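ABC transporter periplasmic peptide-binding protein (Pseudoalteromonas, PDB 4QFL) binds dipeptides, here Ala-Phe, in the periplasm and probably delivers them to an ABC transporter for uptake. Local coordinates at residues 43-48 with 138-143; 120-125 with 181-186; 35-40 with 49-54; 56-61 with 524-529. One frame throughout, in Å; residues are numbered along the deposited sequence.

Contacts 1, 3 and 4 all draw on the chain between strand 30-35 and the end of helix 50-60, and contact 2 backs contact 1 from the side of helix 115-126. Contacts 1 and 3 reach the bound Ala-Phe: T48 O accepts from its phenylalanine N, and G50 N, at the start of helix 50-60, donates to its carboxylate. The centres of contacts 1 and 2 lie about 10 Å apart, joined by a probable hydrogen bond from Q45 NE2 to T121 O. Contacts 3 and 4 share helix 50-60, with centres about 11 Å apart. D181 OD2 ties contact 2 to A526 N of contact 4, 2.7 Å away.

Contact 1: 43-48 with 138-143; sequences NPQVTT and ANYPYF. With PHE (phenylalanine), chain D; ALA (alanine), chain C.
The Y140 ring turns its edge to Q45 O, which lies near the ring plane, while V46 CG1 approaches obliquely, 4.3 Å from Y140 CD1. The F143 ring likewise meets Q45 O at its edge and carries Y142 CD2 over one face, toward the rim. This joins an Asx turn, in which N43 OD1 accepts from Q45 N, to the start of helix 141-145, with Y140 as its N-cap residue. The amide of N43 is gripped further as its ND2 donates to Q45 OE1 at 3.1 Å, nearly straight at 175°. Direct hydrogen bonds across the contact are lacking; one water binds Q45 O, T47 O and Y142 N instead. P141 fills the middle, its CG 3.6 Å from T47 CA. T48 sits at the dipeptide pocket, its backbone O accepting from the ligand phenylalanine N at 2.9 Å. With T48 CG2 anti to the carbonyl carbon and beside the backbone N, this methyl lies 3.8 Å from both P141 CB and Y142 CB.

Contact 2: 120-125 with 181-186; sequences FTFSRL and DFAVVL
T121 and L186 bring the two backbones closest, CA to CA 5.4 Å, where an irregular segment passes helix 115-126; between F122 and A183 the CA atoms are 8.1 Å apart. T121 OG1, anti to the carbonyl carbon (chi1 -61°), accepts from L186 N at 2.8 Å with an N-H...O angle of 152°, and also bonds to D117 O one turn back. The other branch, T121 CG2, lies 3.1 Å from V184 O. L186 CB and CG close over the threonine. One residue on, the F122 ring turns its edge to A183 O, which lies in the ring plane 3.4 Å from CZ, while A183 CB touches CE1. L186 CD1 reaches the edge of the R124 guanidinium, the two side chains crossing at about a right angle; R124 itself is held by a salt bridge to D204. A threonine hydroxyl shared between its own helix and a loop N-H thus joins helix 115-126 to 181-186, a buried helix-loop junction of this periplasmic binding-protein fold.

Contact 3: 35-40 with 49-54; sequences AEANPV and TGSTID. With PHE (phenylalanine), chain D.
S51 and T52, neighbours in the first turn of helix 50-60, face different parts of 35-40. S51 OG donates to E36 OE2 at 3.2 Å, arriving from above the carboxylate plane, 45° out of it. A chi1 of 78° puts E36 CG between the backbone N and the carbonyl carbon, and a bend at chi2 follows. The same OE2 forms a salt bridge with R383, which binds the ligand phenylalanine. E36 CD also lies near S51 CB, and A37 CB packs against that carbon at 3.8 Å. T52 and V40 cross at about a right angle. T52 OG1 accepts from V40 N at 3.0 Å and is 3.5 Å from V40 CG2, while T52 CG2 rests on P39 CB. Waters add further links: one joins A37 O to S51 O, another N38 O to T52 OG1, and others lie between the E36 carboxylate and D54 OD2. E36 OE2 and D54 OD2 are 4.6 Å apart; if both are charged, R383 probably offsets part of the repulsion. An alanine in place of E36 would probably leave S51 OG and R383 without their carboxylate partner and the guanidinium freer to shift beside the ligand. At the start of the same helix, G50 N donates to OXT of the ligand phenylalanine at 2.8 Å, a helix N-terminus lining the dipeptide pocket.

Contact 4: 56-61 with 524-529; sequences IANQLY and FGAISL
N58 projects from helix 50-60 against the backbone of 524-529. N58 CB lies 3.4 Å from S528 OG and 3.5 Å from S528 CB. A chi1 of -69° sets N58 CG anti to the carbonyl carbon, 3.6 Å from S528 CB. The amide at the tip sits by the carbonyls of A526 and I527. S528 OG itself bonds to A530 N. A water accepts from N58 N at 3.0 Å and donates to I527 O at 2.8 Å, tying the helix backbone to the segment. Q59, bent at chi2, brings its amide beside S528 and L529, with L529 CB packing near it. An alanine in place of N58, lacking the amide beside the A526 and I527 carbonyls, would probably leave I527 O to the water and open a gap beside S528 CB. The one clear polar link between the segments is thus the water between N58 N and I527 O; the amides of N58 and Q59 lie beside backbone polar atoms, where hydrogen bonds are possible but not settled.

Contact 1: 43-48 with 138-143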
loop_
_atom_site.group_PDB
_atom_site.type_symbol
_atom_site.label_atom_id
_atom_site.label_comp_id
_atom_site.label_asym_id
_atom_site.label_seq_id
_atom_site.Cartn_x
_atom_site.Cartn_y
_atom_site.Cartn_z
ATOM N N ASN A 43 -3.214 -10.210 9.809
ATOM C CA ASN A 43 -2.279 -9.305 10.453
ATOM C C ASN A 43 -1.629 -8.374 9.434
ATOM O O ASN A 43 -0.874 -8.824 8.571
ATOM C CB ASN A 43 -1.214 -10.097 11.206
ATOM C CG ASN A 43 -0.124 -9.222 11.754
ATOM O OD1 ASN A 43 -0.226 -7.993 11.750
ATOM N ND2 ASN A 43 0.938 -9.852 12.243
ATOM N N PRO A 44 -1.909 -7.064 9.538
ATOM C CA PRO A 44 -1.423 -6.067 8.572
ATOM C C PRO A 44 0.100 -6.010 8.461
ATOM O O PRO A 44 0.617 -5.547 7.447
ATOM C CB PRO A 44 -1.955 -4.744 9.139
ATOM C CG PRO A 44 -3.131 -5.138 9.974
ATOM C CD PRO A 44 -2.789 -6.468 10.557
ATOM N N GLN A 45 0.794 -6.460 9.499
ATOM C CA GLN A 45 2.257 -6.470 9.537
ATOM C C GLN A 45 2.924 -7.232 8.398
ATOM O O GLN A 45 4.030 -6.894 7.982
ATOM C CB GLN A 45 2.743 -7.086 10.849
ATOM C CG GLN A 45 2.451 -6.262 12.082
ATOM C CD GLN A 45 3.121 -6.848 13.301
ATOM O OE1 GLN A 45 3.222 -8.067 13.432
ATOM N NE2 GLN A 45 3.596 -5.987 14.193
ATOM N N VAL A 46 2.250 -8.267 7.908
ATOM C CA VAL A 46 2.879 -9.231 7.022
ATOM C C VAL A 46 2.664 -8.954 5.525
ATOM O O VAL A 46 3.092 -9.732 4.669
ATOM C CB VAL A 46 2.447 -10.670 7.391
ATOM C CG1 VAL A 46 2.657 -10.921 8.887
ATOM C CG2 VAL A 46 1.016 -10.921 7.020
ATOM N N THR A 47 2.027 -7.828 5.212
ATOM C CA THR A 47 1.729 -7.506 3.828
ATOM C C THR A 47 1.838 -6.009 3.533
ATOM O O THR A 47 1.725 -5.181 4.442
ATOM C CB THR A 47 0.310 -7.963 3.480
ATOM O OG1 THR A 47 0.143 -7.948 2.064
ATOM C CG2 THR A 47 -0.703 -7.030 4.104
ATOM N N THR A 48 2.075 -5.678 2.261
ATOM C CA THR A 48 1.898 -4.323 1.770
ATOM C C THR A 48 0.834 -4.292 0.681
ATOM O O THR A 48 0.775 -3.355 -0.111
ATOM C CB THR A 48 3.184 -3.734 1.198
ATOM O OG1 THR A 48 3.635 -4.535 0.101
ATOM C CG2 THR A 48 4.254 -3.678 2.262
ATOM N N ALA A 138 7.989 -15.037 8.405
ATOM C CA ALA A 138 9.039 -14.190 8.943
ATOM C C ALA A 138 9.262 -12.953 8.063
ATOM O O ALA A 138 10.342 -12.371 8.053
ATOM C CB ALA A 138 10.316 -14.977 9.105
ATOM N N ASN A 139 8.230 -12.550 7.331
ATOM C CA ASN A 139 8.308 -11.353 6.509
ATOM C C ASN A 139 7.428 -10.248 7.054
ATOM O O ASN A 139 6.259 -10.476 7.343
ATOM C CB ASN A 139 7.894 -11.659 5.072
ATOM C CG ASN A 139 8.933 -12.484 4.329
ATOM O OD1 ASN A 139 8.600 -13.453 3.643
ATOM N ND2 ASN A 139 10.201 -12.105 4.467
ATOM N N TYR A 140 7.993 -9.048 7.183
ATOM C CA TYR A 140 7.228 -7.847 7.535
ATOM C C TYR A 140 7.551 -6.775 6.503
ATOM O O TYR A 140 8.341 -5.872 6.766
ATOM C CB TYR A 140 7.591 -7.391 8.954
ATOM C CG TYR A 140 7.541 -8.533 9.956
ATOM C CD1 TYR A 140 6.329 -9.126 10.297
ATOM C CD2 TYR A 140 8.702 -9.036 10.538
ATOM C CE1 TYR A 140 6.265 -10.176 11.191
ATOM C CE2 TYR A 140 8.647 -10.094 11.442
ATOM C CZ TYR A 140 7.426 -10.658 11.763
ATOM O OH TYR A 140 7.349 -11.708 12.654
ATOM N N PRO A 141 6.955 -6.896 5.301
ATOM C CA PRO A 141 7.465 -6.199 4.112
ATOM C C PRO A 141 7.532 -4.672 4.220
ATOM O O PRO A 141 8.555 -4.110 3.850
ATOM C CB PRO A 141 6.525 -6.659 2.988
ATOM C CG PRO A 141 5.333 -7.252 3.666
ATOM C CD PRO A 141 5.776 -7.733 5.006
ATOM N N TYR A 142 6.494 -3.997 4.698
ATOM C CA TYR A 142 6.605 -2.546 4.796
ATOM C C TYR A 142 7.822 -2.175 5.655
ATOM O O TYR A 142 8.684 -1.388 5.264
ATOM C CB TYR A 142 5.345 -1.896 5.383
ATOM C CG TYR A 142 5.484 -0.392 5.376
ATOM C CD1 TYR A 142 5.337 0.319 4.195
ATOM C CD2 TYR A 142 5.826 0.307 6.527
ATOM C CE1 TYR A 142 5.497 1.675 4.161
ATOM C CE2 TYR A 142 5.986 1.674 6.503
ATOM C CZ TYR A 142 5.829 2.351 5.313
ATOM O OH TYR A 142 5.982 3.718 5.266
ATOM N N PHE A 143 7.873 -2.769 6.833
ATOM C CA PHE A 143 8.881 -2.446 7.822
ATOM C C PHE A 143 10.300 -2.820 7.396
ATOM O O PHE A 143 11.230 -2.037 7.559
ATOM C CB PHE A 143 8.497 -3.097 9.138
ATOM C CG PHE A 143 7.188 -2.595 9.690
ATOM C CD1 PHE A 143 7.087 -1.301 10.201
ATOM C CD2 PHE A 143 6.063 -3.405 9.700
ATOM C CE1 PHE A 143 5.883 -0.830 10.722
ATOM C CE2 PHE A 143 4.852 -2.944 10.226
ATOM C CZ PHE A 143 4.762 -1.659 10.731
HETATM N N PHE D . 0.299 -1.710 -2.445
HETATM C CA PHE D . 0.000 -2.100 -3.818
HETATM C C PHE D . -1.493 -2.074 -4.047
HETATM O O PHE D . -1.954 -1.744 -5.135
HETATM C CB PHE D . 0.504 -3.514 -4.088
HETATM C CG PHE D . 1.986 -3.623 -4.174
HETATM C CD1 PHE D . 2.716 -2.744 -4.957
HETATM C CD2 PHE D . 2.653 -4.607 -3.480
HETATM C CE1 PHE D . 4.076 -2.847 -5.051
HETATM C CE2 PHE D . 4.015 -4.719 -3.568
HETATM C CZ PHE D . 4.733 -3.837 -4.351
HETATM O OXT PHE D . -2.269 -2.391 -3.144
HETATM N N ALA C . 0.934 1.135 -0.306
HETATM C CA ALA C . 0.407 -0.208 -0.532
HETATM C C ALA C . 0.171 -0.455 -2.020
HETATM O O ALA C . -0.111 0.478 -2.771
HETATM C CB ALA C . -0.886 -0.416 0.262
HETATM O O HOH W 1 4.166 -4.800 6.078
#

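Contact 2: 120-125 with 181-186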
loop_
_atom_site.group_PDB
_atom_site.type_symbol
_atom_site.label_atom_id
_atom_site.label_comp_id
_atom_site.label_asym_id
_atom_site.label_seq_id
_atom_site.Cartn_x
_atom_site.Cartn_y
_atom_site.Cartn_z
ATOM N N PHE A 120 5.445 -5.710 22.689
ATOM C CA PHE A 120 5.370 -6.977 21.973
ATOM C C PHE A 120 5.141 -6.808 20.481
ATOM O O PHE A 120 5.840 -7.402 19.661
ATOM C CB PHE A 120 4.263 -7.872 22.496
ATOM C CG PHE A 120 3.965 -9.018 21.574
ATOM C CD1 PHE A 120 4.775 -10.152 21.574
ATOM C CD2 PHE A 120 2.915 -8.948 20.671
ATOM C CE1 PHE A 120 4.520 -11.216 20.708
ATOM C CE2 PHE A 120 2.651 -10.007 19.795
ATOM C CZ PHE A 120 3.455 -11.139 19.809
ATOM N N THR A 121 4.116 -6.041 20.142
ATOM C CA THR A 121 3.753 -5.805 18.748
ATOM C C THR A 121 4.931 -5.321 17.916
ATOM O O THR A 121 5.192 -5.821 16.809
ATOM C CB THR A 121 2.633 -4.758 18.651
ATOM O OG1 THR A 121 1.475 -5.240 19.335
ATOM C CG2 THR A 121 2.291 -4.486 17.188
ATOM N N PHE A 122 5.641 -4.336 18.449
ATOM C CA PHE A 122 6.713 -3.716 17.678
ATOM C C PHE A 122 8.080 -4.386 17.827
ATOM O O PHE A 122 8.880 -4.362 16.889
ATOM C CB PHE A 122 6.727 -2.190 17.866
ATOM C CG PHE A 122 5.485 -1.532 17.318
ATOM C CD1 PHE A 122 5.334 -1.341 15.953
ATOM C CD2 PHE A 122 4.436 -1.187 18.155
ATOM C CE1 PHE A 122 4.193 -0.789 15.444
ATOM C CE2 PHE A 122 3.285 -0.634 17.644
ATOM C CZ PHE A 122 3.163 -0.443 16.283
ATOM N N SER A 123 8.339 -5.022 18.964
ATOM C CA SER A 123 9.562 -5.794 19.076
ATOM C C SER A 123 9.469 -7.054 18.218
ATOM O O SER A 123 10.491 -7.605 17.831
ATOM C CB SER A 123 9.904 -6.131 20.527
ATOM O OG SER A 123 9.003 -7.081 21.062
ATOM N N ARG A 124 8.260 -7.505 17.896
ATOM C CA ARG A 124 8.127 -8.629 16.967
ATOM C C ARG A 124 8.860 -8.351 15.648
ATOM O O ARG A 124 9.354 -9.264 14.990
ATOM C CB ARG A 124 6.652 -8.962 16.691
ATOM C CG ARG A 124 6.463 -10.037 15.620
ATOM C CD ARG A 124 5.020 -10.475 15.425
ATOM N NE ARG A 124 4.942 -11.578 14.464
ATOM C CZ ARG A 124 3.804 -12.102 14.021
ATOM N NH1 ARG A 124 2.642 -11.627 14.444
ATOM N NH2 ARG A 124 3.825 -13.092 13.145
ATOM N N LEU A 125 8.933 -7.082 15.266
ATOM C CA LEU A 125 9.558 -6.695 13.999
ATOM C C LEU A 125 11.092 -6.683 14.028
ATOM O O LEU A 125 11.734 -7.181 13.103
ATOM C CB LEU A 125 9.052 -5.319 13.544
ATOM C CG LEU A 125 7.547 -5.099 13.584
ATOM C CD1 LEU A 125 7.253 -3.627 13.329
ATOM C CD2 LEU A 125 6.837 -5.987 12.571
ATOM N N ASP A 181 -1.113 1.928 8.108
ATOM C CA ASP A 181 -2.034 0.826 8.362
ATOM C C ASP A 181 -1.335 -0.466 8.785
ATOM O O ASP A 181 -1.983 -1.408 9.246
ATOM C CB ASP A 181 -2.865 0.541 7.111
ATOM C CG ASP A 181 -3.732 1.711 6.702
ATOM O OD1 ASP A 181 -4.532 2.185 7.534
ATOM O OD2 ASP A 181 -3.602 2.158 5.547
ATOM N N PHE A 182 -0.021 -0.523 8.600
ATOM C CA PHE A 182 0.754 -1.708 8.959
ATOM C C PHE A 182 1.118 -1.689 10.445
ATOM O O PHE A 182 1.451 -2.732 11.026
ATOM C CB PHE A 182 2.020 -1.788 8.101
ATOM C CG PHE A 182 1.779 -1.487 6.645
ATOM C CD1 PHE A 182 1.054 -2.367 5.855
ATOM C CD2 PHE A 182 2.255 -0.318 6.071
ATOM C CE1 PHE A 182 0.819 -2.083 4.534
ATOM C CE2 PHE A 182 2.022 -0.040 4.740
ATOM C CZ PHE A 182 1.310 -0.918 3.978
ATOM N N ALA A 183 1.035 -0.506 11.055
ATOM C CA ALA A 183 1.523 -0.296 12.415
ATOM C C ALA A 183 0.456 -0.507 13.487
ATOM O O ALA A 183 0.397 0.234 14.474
ATOM C CB ALA A 183 2.112 1.100 12.530
ATOM N N VAL A 184 -0.387 -1.518 13.311
ATOM C CA VAL A 184 -1.479 -1.719 14.261
ATOM C C VAL A 184 -0.948 -2.314 15.537
ATOM O O VAL A 184 0.153 -2.862 15.560
ATOM C CB VAL A 184 -2.560 -2.643 13.719
ATOM C CG1 VAL A 184 -3.125 -2.091 12.411
ATOM C CG2 VAL A 184 -2.021 -4.049 13.539
ATOM N N VAL A 185 -1.740 -2.209 16.596
ATOM C CA VAL A 185 -1.400 -2.804 17.887
ATOM C C VAL A 185 -2.011 -4.194 18.086
ATOM O O VAL A 185 -3.227 -4.374 17.944
ATOM C CB VAL A 185 -1.863 -1.901 19.040
ATOM C CG1 VAL A 185 -1.596 -2.577 20.374
ATOM C CG2 VAL A 185 -1.156 -0.564 18.961
ATOM N N LEU A 186 -1.167 -5.166 18.430
ATOM C CA LEU A 186 -1.606 -6.546 18.623
ATOM C C LEU A 186 -1.727 -6.920 20.099
ATOM O O LEU A 186 -1.291 -6.174 20.969
ATOM C CB LEU A 186 -0.639 -7.515 17.935
ATOM C CG LEU A 186 -0.362 -7.244 16.458
ATOM C CD1 LEU A 186 0.647 -8.247 15.910
ATOM C CD2 LEU A 186 -1.651 -7.329 15.707
#

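Contact 3: 35-40 with 49-54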
loop_
_atom_site.group_PDB
_atom_site.type_symbol
_atom_site.label_atom_id
_atom_site.label_comp_id
_atom_site.label_asym_id
_atom_site.label_seq_id
_atom_site.Cartn_x
_atom_site.Cartn_y
_atom_site.Cartn_z
ATOM N N ALA A 35 -15.083 -7.094 -2.406
ATOM C CA ALA A 35 -13.625 -6.961 -2.365
ATOM C C ALA A 35 -12.938 -7.577 -3.583
ATOM O O ALA A 35 -13.357 -8.617 -4.090
ATOM C CB ALA A 35 -13.096 -7.595 -1.102
ATOM N N GLU A 36 -11.868 -6.940 -4.039
ATOM C CA GLU A 36 -11.201 -7.365 -5.266
ATOM C C GLU A 36 -10.220 -8.540 -5.095
ATOM O O GLU A 36 -9.727 -9.089 -6.078
ATOM C CB GLU A 36 -10.513 -6.169 -5.947
ATOM C CG GLU A 36 -9.179 -5.720 -5.324
ATOM C CD GLU A 36 -9.342 -4.726 -4.194
ATOM O OE1 GLU A 36 -10.470 -4.556 -3.677
ATOM O OE2 GLU A 36 -8.329 -4.097 -3.822
ATOM N N ALA A 37 -9.925 -8.934 -3.858
ATOM C CA ALA A 37 -9.003 -10.046 -3.653
ATOM C C ALA A 37 -9.109 -10.657 -2.270
ATOM O O ALA A 37 -9.617 -10.049 -1.342
ATOM C CB ALA A 37 -7.572 -9.625 -3.923
ATOM N N ASN A 38 -8.620 -11.879 -2.170
ATOM C CA ASN A 38 -8.532 -12.610 -0.926
ATOM C C ASN A 38 -7.488 -11.940 -0.014
ATOM O O ASN A 38 -6.441 -11.500 -0.495
ATOM C CB ASN A 38 -8.134 -14.039 -1.314
ATOM C CG ASN A 38 -8.187 -15.009 -0.171
ATOM O OD1 ASN A 38 -7.175 -15.615 0.165
ATOM N ND2 ASN A 38 -9.364 -15.191 0.417
ATOM N N PRO A 39 -7.766 -11.828 1.299
ATOM C CA PRO A 39 -6.722 -11.283 2.181
ATOM C C PRO A 39 -5.647 -12.329 2.427
ATOM O O PRO A 39 -5.978 -13.502 2.585
ATOM C CB PRO A 39 -7.474 -11.010 3.487
ATOM C CG PRO A 39 -8.555 -12.052 3.502
ATOM C CD PRO A 39 -8.960 -12.247 2.056
ATOM N N VAL A 40 -4.385 -11.913 2.463
ATOM C CA VAL A 40 -3.266 -12.852 2.604
ATOM C C VAL A 40 -3.016 -13.223 4.059
ATOM O O VAL A 40 -2.282 -14.155 4.360
ATOM C CB VAL A 40 -1.959 -12.291 2.006
ATOM C CG1 VAL A 40 -2.094 -12.111 0.508
ATOM C CG2 VAL A 40 -1.584 -10.989 2.671
ATOM N N THR A 49 -0.020 -5.304 0.634
ATOM C CA THR A 49 -1.050 -5.324 -0.399
ATOM C C THR A 49 -2.346 -4.671 0.042
ATOM O O THR A 49 -2.979 -5.110 0.984
ATOM C CB THR A 49 -1.356 -6.739 -0.854
ATOM O OG1 THR A 49 -0.171 -7.289 -1.438
ATOM C CG2 THR A 49 -2.482 -6.715 -1.878
ATOM N N GLY A 50 -2.741 -3.623 -0.665
ATOM C CA GLY A 50 -3.896 -2.830 -0.273
ATOM C C GLY A 50 -5.189 -3.614 -0.148
ATOM O O GLY A 50 -6.011 -3.322 0.717
ATOM N N SER A 51 -5.363 -4.607 -1.017
ATOM C CA SER A 51 -6.549 -5.447 -1.014
ATOM C C SER A 51 -6.752 -6.093 0.345
ATOM O O SER A 51 -7.865 -6.169 0.836
ATOM C CB SER A 51 -6.403 -6.531 -2.069
ATOM O OG SER A 51 -5.824 -5.986 -3.227
ATOM N N THR A 52 -5.666 -6.562 0.948
ATOM C CA THR A 52 -5.740 -7.183 2.259
ATOM C C THR A 52 -5.963 -6.154 3.342
ATOM O O THR A 52 -6.816 -6.333 4.202
ATOM C CB THR A 52 -4.476 -7.968 2.578
ATOM O OG1 THR A 52 -4.341 -9.035 1.638
ATOM C CG2 THR A 52 -4.558 -8.559 3.976
ATOM N N ILE A 53 -5.195 -5.073 3.299
ATOM C CA ILE A 53 -5.299 -4.017 4.307
ATOM C C ILE A 53 -6.678 -3.353 4.308
ATOM O O ILE A 53 -7.205 -2.984 5.365
ATOM C CB ILE A 53 -4.197 -2.944 4.114
ATOM C CG1 ILE A 53 -2.808 -3.583 4.212
ATOM C CG2 ILE A 53 -4.346 -1.846 5.136
ATOM C CD1 ILE A 53 -2.577 -4.369 5.490
ATOM N N ASP A 54 -7.264 -3.206 3.124
ATOM C CA ASP A 54 -8.575 -2.588 3.012
ATOM C C ASP A 54 -9.585 -3.391 3.813
ATOM O O ASP A 54 -10.536 -2.829 4.342
ATOM C CB ASP A 54 -9.019 -2.473 1.551
ATOM C CG ASP A 54 -8.490 -1.212 0.871
ATOM O OD1 ASP A 54 -7.917 -0.352 1.568
ATOM O OD2 ASP A 54 -8.658 -1.070 -0.361
HETATM N N PHE D . 0.299 -1.710 -2.445
HETATM C CA PHE D . 0.000 -2.100 -3.818
HETATM C C PHE D . -1.493 -2.074 -4.047
HETATM O O PHE D . -1.954 -1.744 -5.135
HETATM C CB PHE D . 0.504 -3.514 -4.088
HETATM C CG PHE D . 1.986 -3.623 -4.174
HETATM C CD1 PHE D . 2.716 -2.744 -4.957
HETATM C CD2 PHE D . 2.653 -4.607 -3.480
HETATM C CE1 PHE D . 4.076 -2.847 -5.051
HETATM C CE2 PHE D . 4.015 -4.719 -3.568
HETATM C CZ PHE D . 4.733 -3.837 -4.351
HETATM O OXT PHE D . -2.269 -2.391 -3.144
HETATM O O HOH W 2 -7.029 -1.897 -2.372
HETATM O O HOH W 3 -10.619 -2.606 -1.367
HETATM O O HOH W 4 -9.728 -7.228 -1.170
HETATM O O HOH W 5 -4.718 -9.366 -0.910
#

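Contact 4: 56-61 with 524-529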
loop_
_atom_site.group_PDB
_atom_site.type_symbol
_atom_site.label_atom_id
_atom_site.label_comp_id
_atom_site.label_asym_id
_atom_site.label_seq_id
_atom_site.Cartn_x
_atom_site.Cartn_y
_atom_site.Cartn_z
ATOM N N ILE A 56 -8.779 -5.641 6.610
ATOM C CA ILE A 56 -8.483 -5.928 8.013
ATOM C C ILE A 56 -8.056 -4.761 8.912
ATOM O O ILE A 56 -8.354 -4.758 10.100
ATOM C CB ILE A 56 -7.412 -7.050 8.138
ATOM C CG1 ILE A 56 -6.066 -6.568 7.600
ATOM C CG2 ILE A 56 -7.865 -8.307 7.414
ATOM C CD1 ILE A 56 -4.948 -7.602 7.716
ATOM N N ALA A 57 -7.363 -3.775 8.359
ATOM C CA ALA A 57 -6.614 -2.820 9.177
ATOM C C ALA A 57 -7.467 -1.893 10.040
ATOM O O ALA A 57 -7.368 -1.907 11.266
ATOM C CB ALA A 57 -5.684 -2.010 8.296
ATOM N N ASN A 58 -8.310 -1.087 9.396
ATOM C CA ASN A 58 -9.135 -0.129 10.119
ATOM C C ASN A 58 -10.320 -0.781 10.792
ATOM O O ASN A 58 -10.964 -0.160 11.633
ATOM C CB ASN A 58 -9.641 0.983 9.192
ATOM C CG ASN A 58 -8.545 1.899 8.740
ATOM O OD1 ASN A 58 -8.311 2.069 7.541
ATOM N ND2 ASN A 58 -7.857 2.496 9.692
ATOM N N GLN A 59 -10.615 -2.022 10.421
ATOM C CA GLN A 59 -11.788 -2.701 10.954
ATOM C C GLN A 59 -11.503 -3.463 12.247
ATOM O O GLN A 59 -12.259 -3.369 13.204
ATOM C CB GLN A 59 -12.399 -3.624 9.903
ATOM C CG GLN A 59 -13.199 -2.901 8.820
ATOM C CD GLN A 59 -12.370 -1.929 8.010
ATOM O OE1 GLN A 59 -11.451 -2.326 7.289
ATOM N NE2 GLN A 59 -12.688 -0.648 8.120
ATOM N N LEU A 60 -10.411 -4.215 12.281
ATOM C CA LEU A 60 -10.123 -5.052 13.440
ATOM C C LEU A 60 -9.198 -4.399 14.437
ATOM O O LEU A 60 -9.112 -4.846 15.575
ATOM C CB LEU A 60 -9.499 -6.372 13.000
ATOM C CG LEU A 60 -10.353 -7.302 12.158
ATOM C CD1 LEU A 60 -9.479 -8.393 11.604
ATOM C CD2 LEU A 60 -11.467 -7.884 13.003
ATOM N N TYR A 61 -8.485 -3.361 14.008
ATOM C CA TYR A 61 -7.372 -2.826 14.795
ATOM C C TYR A 61 -7.397 -1.308 14.994
ATOM O O TYR A 61 -8.175 -0.606 14.360
ATOM C CB TYR A 61 -6.042 -3.182 14.125
ATOM C CG TYR A 61 -5.761 -4.655 13.990
ATOM C CD1 TYR A 61 -5.378 -5.412 15.092
ATOM C CD2 TYR A 61 -5.849 -5.292 12.749
ATOM C CE1 TYR A 61 -5.102 -6.778 14.967
ATOM C CE2 TYR A 61 -5.576 -6.655 12.615
ATOM C CZ TYR A 61 -5.201 -7.388 13.729
ATOM O OH TYR A 61 -4.940 -8.733 13.602
ATOM N N PHE A 524 -4.729 9.232 1.080
ATOM C CA PHE A 524 -3.735 8.199 1.378
ATOM C C PHE A 524 -4.317 7.123 2.293
ATOM O O PHE A 524 -5.379 7.313 2.884
ATOM C CB PHE A 524 -2.470 8.811 1.999
ATOM C CG PHE A 524 -2.727 9.634 3.245
ATOM C CD1 PHE A 524 -2.853 9.027 4.480
ATOM C CD2 PHE A 524 -2.799 11.017 3.176
ATOM C CE1 PHE A 524 -3.078 9.780 5.617
ATOM C CE2 PHE A 524 -3.017 11.772 4.304
ATOM C CZ PHE A 524 -3.156 11.161 5.527
ATOM N N GLY A 525 -3.628 5.992 2.393
ATOM C CA GLY A 525 -3.996 4.977 3.356
ATOM C C GLY A 525 -5.161 4.108 2.938
ATOM O O GLY A 525 -5.810 4.350 1.923
ATOM N N ALA A 526 -5.423 3.085 3.741
ATOM C CA ALA A 526 -6.465 2.113 3.447
ATOM C C ALA A 526 -7.870 2.643 3.700
ATOM O O ALA A 526 -8.068 3.614 4.424
ATOM C CB ALA A 526 -6.238 0.858 4.256
ATOM N N ILE A 527 -8.840 1.984 3.077
ATOM C CA ILE A 527 -10.254 2.259 3.279
ATOM C C ILE A 527 -10.633 1.974 4.733
ATOM O O ILE A 527 -10.055 1.090 5.357
ATOM C CB ILE A 527 -11.096 1.372 2.334
ATOM C CG1 ILE A 527 -11.276 2.060 0.977
ATOM C CG2 ILE A 527 -12.425 1.033 2.954
ATOM C CD1 ILE A 527 -11.179 1.117 -0.228
ATOM N N SER A 528 -11.588 2.729 5.277
ATOM C CA SER A 528 -12.097 2.440 6.621
ATOM C C SER A 528 -13.609 2.396 6.657
ATOM O O SER A 528 -14.274 3.280 6.120
ATOM C CB SER A 528 -11.589 3.453 7.647
ATOM O OG SER A 528 -12.215 3.257 8.905
ATOM N N LEU A 529 -14.138 1.352 7.289
ATOM C CA LEU A 529 -15.576 1.215 7.510
ATOM C C LEU A 529 -15.907 1.411 8.982
ATOM O O LEU A 529 -16.990 1.059 9.430
ATOM C CB LEU A 529 -16.070 -0.157 7.051
ATOM C CG LEU A 529 -15.821 -0.574 5.598
ATOM C CD1 LEU A 529 -16.418 -1.950 5.336
ATOM C CD2 LEU A 529 -16.366 0.439 4.605
HETATM O O HOH W 6 -8.570 -1.070 6.430
#